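Local coordinates for adhesion G-protein coupled receptor G6 (Danio rerio, PDB 6V55) that is an adhesion G-protein coupled receptor with a calcium-binding extracellular region, probably signalling through G proteins in myelination, at residues S559-I564 against D588-K593; V522-I527 against T542-L547. One frame throughout, in Å; residues are numbered along the deposited sequence.

Contact 1: S559-I564 against D588-K593; sequences STVVTI and DELVQK. With NAG (2-acetamido-2-deoxy-beta-D-glucopyranose), chain L.
Between Val561, Val562 and Leu590 no flat group is inserted, and branched aliphatic ends meet directly; the planar groups lie on the other flank of helix 573-593, beside a sugar. There Glu589 OE2 lies 3.4 Å from O3 of the N-acetylglucosamine, a weak hydrogen bond. The acetamide methyl C8 of that sugar rests on Lys593 CG (3.7 Å) and Gln592 CB. Lys593 NZ stands 4.0 Å from Glu589 OE2, a long salt bridge, and also reaches Val548 O. The sugar belongs to a glycan attached to the protein itself and marks no binding pocket. The fork of Leu590 carries the contact. Its CG is set anti to the backbone N (chi1 171°), which sends both methyls across to helix 555-568: CD1 meets Val561 CG1 at 3.9 Å, and CD2 meets Val562 CG2 at 3.7 Å. The Leu590 and Val561 side chains slide past one another in opposite directions, whereas Val562 crosses Leu590 at about a right angle. These helices probably belong to the helical subdomain (subdomain A) of the GAIN domain of adhesion receptors; Val562 also touches Leu608 and Val610 of strand 608-614, where the helices rest on the beta-sheet part. With the fork of Leu590 cut back to a lone methyl by an alanine here, a gap would probably open between the two helices and each valine lose its partner on helix 573-593. The other methyl of Val561, CG2, turns to Leu547, and the side chain also touches Val548, both of helix 534-550.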
loop_
_atom_site.group_PDB
_atom_site.type_symbol
_atom_site.label_atom_id
_atom_site.label_comp_id
_atom_site.label_asym_id
_atom_site.label_seq_id
_atom_site.Cartn_x
_atom_site.Cartn_y
_atom_site.Cartn_z
ATOM N N SER A 559 -7.295 -30.327 -13.623
ATOM C CA SER A 559 -6.944 -29.039 -14.202
ATOM C C SER A 559 -5.995 -28.280 -13.292
ATOM O O SER A 559 -5.129 -27.555 -13.778
ATOM C CB SER A 559 -8.188 -28.222 -14.508
ATOM O OG SER A 559 -8.426 -27.268 -13.491
ATOM N N THR A 560 -6.086 -28.494 -11.983
ATOM C CA THR A 560 -5.115 -27.875 -11.093
ATOM C C THR A 560 -3.765 -28.570 -11.186
ATOM O O THR A 560 -2.716 -27.904 -11.173
ATOM C CB THR A 560 -5.639 -27.889 -9.663
ATOM O OG1 THR A 560 -7.046 -27.624 -9.675
ATOM C CG2 THR A 560 -4.984 -26.827 -8.879
ATOM N N VAL A 561 -3.775 -29.899 -11.328
ATOM C CA VAL A 561 -2.526 -30.649 -11.349
ATOM C C VAL A 561 -1.771 -30.396 -12.652
ATOM O O VAL A 561 -0.544 -30.263 -12.628
ATOM C CB VAL A 561 -2.832 -32.142 -11.070
ATOM C CG1 VAL A 561 -1.644 -33.067 -11.316
ATOM C CG2 VAL A 561 -3.293 -32.298 -9.649
ATOM N N VAL A 562 -2.490 -30.148 -13.759
ATOM C CA VAL A 562 -1.830 -29.912 -15.048
ATOM C C VAL A 562 -1.177 -28.530 -15.061
ATOM O O VAL A 562 -0.141 -28.317 -15.721
ATOM C CB VAL A 562 -2.846 -30.193 -16.195
ATOM C CG1 VAL A 562 -2.603 -29.424 -17.487
ATOM C CG2 VAL A 562 -2.809 -31.681 -16.522
ATOM N N THR A 563 -1.663 -27.626 -14.206
ATOM C CA THR A 563 -1.021 -26.336 -14.215
ATOM C C THR A 563 0.049 -26.195 -13.152
ATOM O O THR A 563 0.813 -25.224 -13.220
ATOM C CB THR A 563 -2.068 -25.240 -14.100
ATOM O OG1 THR A 563 -2.705 -25.298 -12.820
ATOM C CG2 THR A 563 -3.118 -25.451 -15.169
ATOM N N ILE A 564 0.115 -27.101 -12.169
ATOM C CA ILE A 564 1.356 -27.239 -11.409
ATOM C C ILE A 564 2.478 -27.630 -12.351
ATOM O O ILE A 564 3.492 -26.931 -12.433
ATOM C CB ILE A 564 1.197 -28.239 -10.251
ATOM C CG1 ILE A 564 0.102 -27.707 -9.342
ATOM C CG2 ILE A 564 2.470 -28.329 -9.478
ATOM C CD1 ILE A 564 -0.471 -28.677 -8.324
ATOM N N ASP A 588 1.454 -38.882 -16.229
ATOM C CA ASP A 588 1.100 -40.123 -16.921
ATOM C C ASP A 588 0.029 -40.898 -16.168
ATOM O O ASP A 588 -0.915 -41.423 -16.774
ATOM C CB ASP A 588 2.337 -41.014 -17.095
ATOM C CG ASP A 588 3.309 -40.515 -18.176
ATOM O OD1 ASP A 588 4.411 -41.118 -18.265
ATOM O OD2 ASP A 588 2.998 -39.523 -18.897
ATOM N N GLU A 589 0.128 -40.931 -14.848
ATOM C CA GLU A 589 -0.844 -41.664 -14.057
ATOM C C GLU A 589 -2.116 -40.878 -13.828
ATOM O O GLU A 589 -3.156 -41.502 -13.601
ATOM C CB GLU A 589 -0.254 -42.055 -12.709
ATOM C CG GLU A 589 -0.813 -43.359 -12.185
ATOM C CD GLU A 589 -0.900 -43.342 -10.701
ATOM O OE1 GLU A 589 -0.291 -42.415 -10.112
ATOM O OE2 GLU A 589 -1.550 -44.252 -10.134
ATOM N N LEU A 590 -2.037 -39.537 -13.857
ATOM C CA LEU A 590 -3.230 -38.685 -13.815
ATOM C C LEU A 590 -4.146 -38.976 -14.989
ATOM O O LEU A 590 -5.362 -39.112 -14.817
ATOM C CB LEU A 590 -2.814 -37.212 -13.814
ATOM C CG LEU A 590 -3.844 -36.107 -13.974
ATOM C CD1 LEU A 590 -4.249 -35.676 -12.607
ATOM C CD2 LEU A 590 -3.260 -34.899 -14.685
ATOM N N VAL A 591 -3.555 -39.184 -16.171
ATOM C CA VAL A 591 -4.302 -39.469 -17.384
ATOM C C VAL A 591 -4.906 -40.878 -17.342
ATOM O O VAL A 591 -6.008 -41.109 -17.863
ATOM C CB VAL A 591 -3.354 -39.213 -18.583
ATOM C CG1 VAL A 591 -3.948 -39.619 -19.883
ATOM C CG2 VAL A 591 -3.075 -37.723 -18.672
ATOM N N GLN A 592 -4.238 -41.823 -16.685
ATOM C CA GLN A 592 -4.811 -43.159 -16.537
ATOM C C GLN A 592 -6.018 -43.159 -15.606
ATOM O O GLN A 592 -6.976 -43.903 -15.838
ATOM C CB GLN A 592 -3.755 -44.126 -16.004
ATOM C CG GLN A 592 -2.552 -44.300 -16.913
ATOM C CD GLN A 592 -2.897 -45.024 -18.195
ATOM O OE1 GLN A 592 -3.778 -45.897 -18.213
ATOM N NE2 GLN A 592 -2.216 -44.662 -19.285
ATOM N N LYS A 593 -6.024 -42.290 -14.601
ATOM C CA LYS A 593 -6.981 -42.359 -13.511
ATOM C C LYS A 593 -8.133 -41.395 -13.657
ATOM O O LYS A 593 -9.002 -41.370 -12.775
ATOM C CB LYS A 593 -6.298 -42.050 -12.177
ATOM C CG LYS A 593 -5.324 -43.089 -11.720
ATOM C CD LYS A 593 -5.562 -43.461 -10.297
ATOM C CE LYS A 593 -5.477 -42.270 -9.412
ATOM N NZ LYS A 593 -4.620 -42.605 -8.258
HETATM C C1 NAG L . -1.064 -49.129 -13.675
HETATM C C2 NAG L . -1.958 -48.617 -12.537
HETATM C C3 NAG L . -1.091 -48.079 -11.395
HETATM C C4 NAG L . -0.111 -49.147 -10.910
HETATM C C5 NAG L . 0.717 -49.708 -12.076
HETATM C C6 NAG L . 1.565 -50.897 -11.674
HETATM C C7 NAG L . -4.171 -47.558 -12.660
HETATM C C8 NAG L . -4.980 -46.460 -13.276
HETATM N N2 NAG L . -2.882 -47.600 -13.014
HETATM O O3 NAG L . -1.924 -47.643 -10.323
HETATM O O4 NAG L . 0.767 -48.594 -9.936
HETATM O O5 NAG L . -0.136 -50.148 -13.153
HETATM O O6 NAG L . 1.827 -51.757 -12.776
HETATM O O7 NAG L . -4.663 -48.369 -11.873
#

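Contact 2: V522-I527 against T542-L547; sequences VQLADI and TKVMEL
Leu524 lays its CD1 methyl over the aliphatic stem of Lys543, 3.9 Å from CG, with Lys543 CB almost as near. The two side chains cross at about a right angle, so the methyl bears on the root of the lysine and does not run along its length. The same CD1 reaches Val544 CG2 at 4.1 Å, and one methyl thus spans two consecutive residues of helix 534-550. Leu524 is extended at chi2 (-176°), which carries CD1 well out from its own backbone toward the neighbouring helix; the CA atoms of Leu524 and Val544 stay 8.4 Å apart. Lys543 starts toward helix 517-527 but bends at chi2 (55°) and again at chi3, turning its ammonium away from the leucine. NZ forms a hydrogen-bonded salt bridge with Glu546 OE2 at 2.7 Å, about one helical turn on, approaching on the syn side of the carboxylate and 27° out of its plane. The backbone oxygens of Ile510 and Thr508 also accept from NZ, so three oxygens grip it.

Both segments lie in the helical bundle that is probably subdomain A of the GAIN domain, and the contact joins its helices 517-527 and 534-550. Leu547 extends the interface toward Ala517, Val520 and Ala521, while Tyr476 packs on Leu524. Helix 517-527 also faces the CUB domain: Asp526 OD1 accepts from Val101 N, and Val101 belongs to the calcium site there. Lys543 therefore has two roles: its methylenes serve as apolar packing for Leu524, while its charge, though the residue is buried, is probably balanced by Glu546, with the carbonyls of Ile510 and Thr508 taking up its other N-H groups.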
loop_
_atom_site.group_PDB
_atom_site.type_symbol
_atom_site.label_atom_id
_atom_site.label_comp_id
_atom_site.label_asym_id
_atom_site.label_seq_id
_atom_site.Cartn_x
_atom_site.Cartn_y
_atom_site.Cartn_z
ATOM N N VAL A 522 -4.544 -26.746 -5.167
ATOM C CA VAL A 522 -4.799 -25.329 -5.422
ATOM C C VAL A 522 -3.684 -24.466 -4.825
ATOM O O VAL A 522 -3.164 -23.563 -5.497
ATOM C CB VAL A 522 -6.197 -24.959 -4.880
ATOM C CG1 VAL A 522 -6.325 -23.525 -4.567
ATOM C CG2 VAL A 522 -7.265 -25.297 -5.886
ATOM N N GLN A 523 -3.230 -24.791 -3.601
ATOM C CA GLN A 523 -2.177 -23.992 -2.972
ATOM C C GLN A 523 -0.831 -24.153 -3.673
ATOM O O GLN A 523 -0.168 -23.148 -3.948
ATOM C CB GLN A 523 -2.036 -24.325 -1.483
ATOM C CG GLN A 523 -3.256 -24.062 -0.559
ATOM C CD GLN A 523 -4.327 -23.106 -1.118
ATOM O OE1 GLN A 523 -4.090 -21.909 -1.377
ATOM N NE2 GLN A 523 -5.532 -23.648 -1.290
ATOM N N LEU A 524 -0.464 -25.396 -4.039
ATOM C CA LEU A 524 0.768 -25.644 -4.773
ATOM C C LEU A 524 0.740 -25.014 -6.163
ATOM O O LEU A 524 1.780 -24.544 -6.636
ATOM C CB LEU A 524 1.011 -27.146 -4.895
ATOM C CG LEU A 524 1.186 -28.024 -3.653
ATOM C CD1 LEU A 524 1.500 -29.457 -4.051
ATOM C CD2 LEU A 524 2.205 -27.484 -2.659
ATOM N N ALA A 525 -0.438 -24.944 -6.802
ATOM C CA ALA A 525 -0.575 -24.266 -8.092
ATOM C C ALA A 525 -0.378 -22.755 -7.988
ATOM O O ALA A 525 0.027 -22.123 -8.975
ATOM C CB ALA A 525 -1.950 -24.557 -8.701
ATOM N N ASP A 526 -0.648 -22.168 -6.816
ATOM C CA ASP A 526 -0.358 -20.758 -6.613
ATOM C C ASP A 526 1.150 -20.476 -6.564
ATOM O O ASP A 526 1.616 -19.568 -7.272
ATOM C CB ASP A 526 -1.041 -20.268 -5.334
ATOM C CG ASP A 526 -1.740 -18.920 -5.509
ATOM O OD1 ASP A 526 -2.953 -18.847 -5.198
ATOM O OD2 ASP A 526 -1.084 -17.937 -5.945
ATOM N N ILE A 527 1.916 -21.253 -5.762
ATOM C CA ILE A 527 3.348 -20.998 -5.522
ATOM C C ILE A 527 4.174 -21.151 -6.791
ATOM O O ILE A 527 5.210 -20.491 -6.951
ATOM C CB ILE A 527 3.962 -21.946 -4.479
ATOM C CG1 ILE A 527 3.057 -22.252 -3.321
ATOM C CG2 ILE A 527 5.203 -21.333 -3.893
ATOM C CD1 ILE A 527 3.521 -23.557 -2.671
ATOM N N THR A 542 7.043 -33.817 -5.789
ATOM C CA THR A 542 6.849 -35.034 -4.994
ATOM C C THR A 542 5.456 -35.087 -4.361
ATOM O O THR A 542 4.774 -36.121 -4.458
ATOM C CB THR A 542 7.952 -35.158 -3.946
ATOM O OG1 THR A 542 9.199 -35.378 -4.626
ATOM C CG2 THR A 542 7.700 -36.327 -3.008
ATOM N N LYS A 543 4.987 -33.958 -3.797
ATOM C CA LYS A 543 3.636 -33.876 -3.231
ATOM C C LYS A 543 2.532 -34.055 -4.284
ATOM O O LYS A 543 1.511 -34.695 -3.991
ATOM C CB LYS A 543 3.452 -32.546 -2.502
ATOM C CG LYS A 543 2.189 -32.489 -1.653
ATOM C CD LYS A 543 2.129 -33.645 -0.659
ATOM C CE LYS A 543 3.115 -33.396 0.490
ATOM N NZ LYS A 543 3.296 -34.552 1.421
ATOM N N VAL A 544 2.739 -33.545 -5.512
ATOM C CA VAL A 544 1.811 -33.781 -6.621
ATOM C C VAL A 544 1.756 -35.266 -6.974
ATOM O O VAL A 544 0.674 -35.806 -7.239
ATOM C CB VAL A 544 2.210 -32.906 -7.829
ATOM C CG1 VAL A 544 1.581 -33.357 -9.146
ATOM C CG2 VAL A 544 1.809 -31.503 -7.571
ATOM N N MET A 545 2.889 -35.972 -6.871
ATOM C CA MET A 545 2.889 -37.418 -7.096
ATOM C C MET A 545 2.138 -38.172 -5.999
ATOM O O MET A 545 1.420 -39.137 -6.291
ATOM C CB MET A 545 4.319 -37.939 -7.199
ATOM C CG MET A 545 4.439 -39.447 -7.460
ATOM S SD MET A 545 3.568 -39.985 -8.958
ATOM C CE MET A 545 5.019 -39.973 -9.964
ATOM N N GLU A 546 2.260 -37.726 -4.742
ATOM C CA GLU A 546 1.495 -38.343 -3.664
ATOM C C GLU A 546 0.007 -38.076 -3.833
ATOM O O GLU A 546 -0.826 -38.976 -3.637
ATOM C CB GLU A 546 1.974 -37.817 -2.313
ATOM C CG GLU A 546 3.452 -38.046 -2.021
ATOM C CD GLU A 546 3.905 -37.346 -0.733
ATOM O OE1 GLU A 546 5.130 -37.348 -0.443
ATOM O OE2 GLU A 546 3.033 -36.793 -0.011
ATOM N N LEU A 547 -0.317 -36.860 -4.273
ATOM C CA LEU A 547 -1.685 -36.449 -4.509
ATOM C C LEU A 547 -2.318 -37.242 -5.637
ATOM O O LEU A 547 -3.469 -37.658 -5.519
ATOM C CB LEU A 547 -1.709 -34.962 -4.839
ATOM C CG LEU A 547 -3.049 -34.257 -4.943
ATOM C CD1 LEU A 547 -2.921 -32.954 -4.229
ATOM C CD2 LEU A 547 -3.463 -34.020 -6.373
#

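In the fold
Both contacts are buried and aliphatic, with centres 11 Å apart in one helical bundle, and each centres on a single leucine set against two neighbouring residues of another helix. They hold different helix pairs, but helices 534-550 and 555-568 follow each other in the chain and knit them together: Val561 CG2 packs on Leu547 CD2 at 3.7 Å, and Ile564 CD1 lies equally near Val544 CG2. Their polar margins differ. Contact 1 has a glycan and a long, loose ion pair along its outer flank and adjoins the beta sheet; contact 2 ties a buried lysine tightly and looks toward the calcium-binding CUB domain.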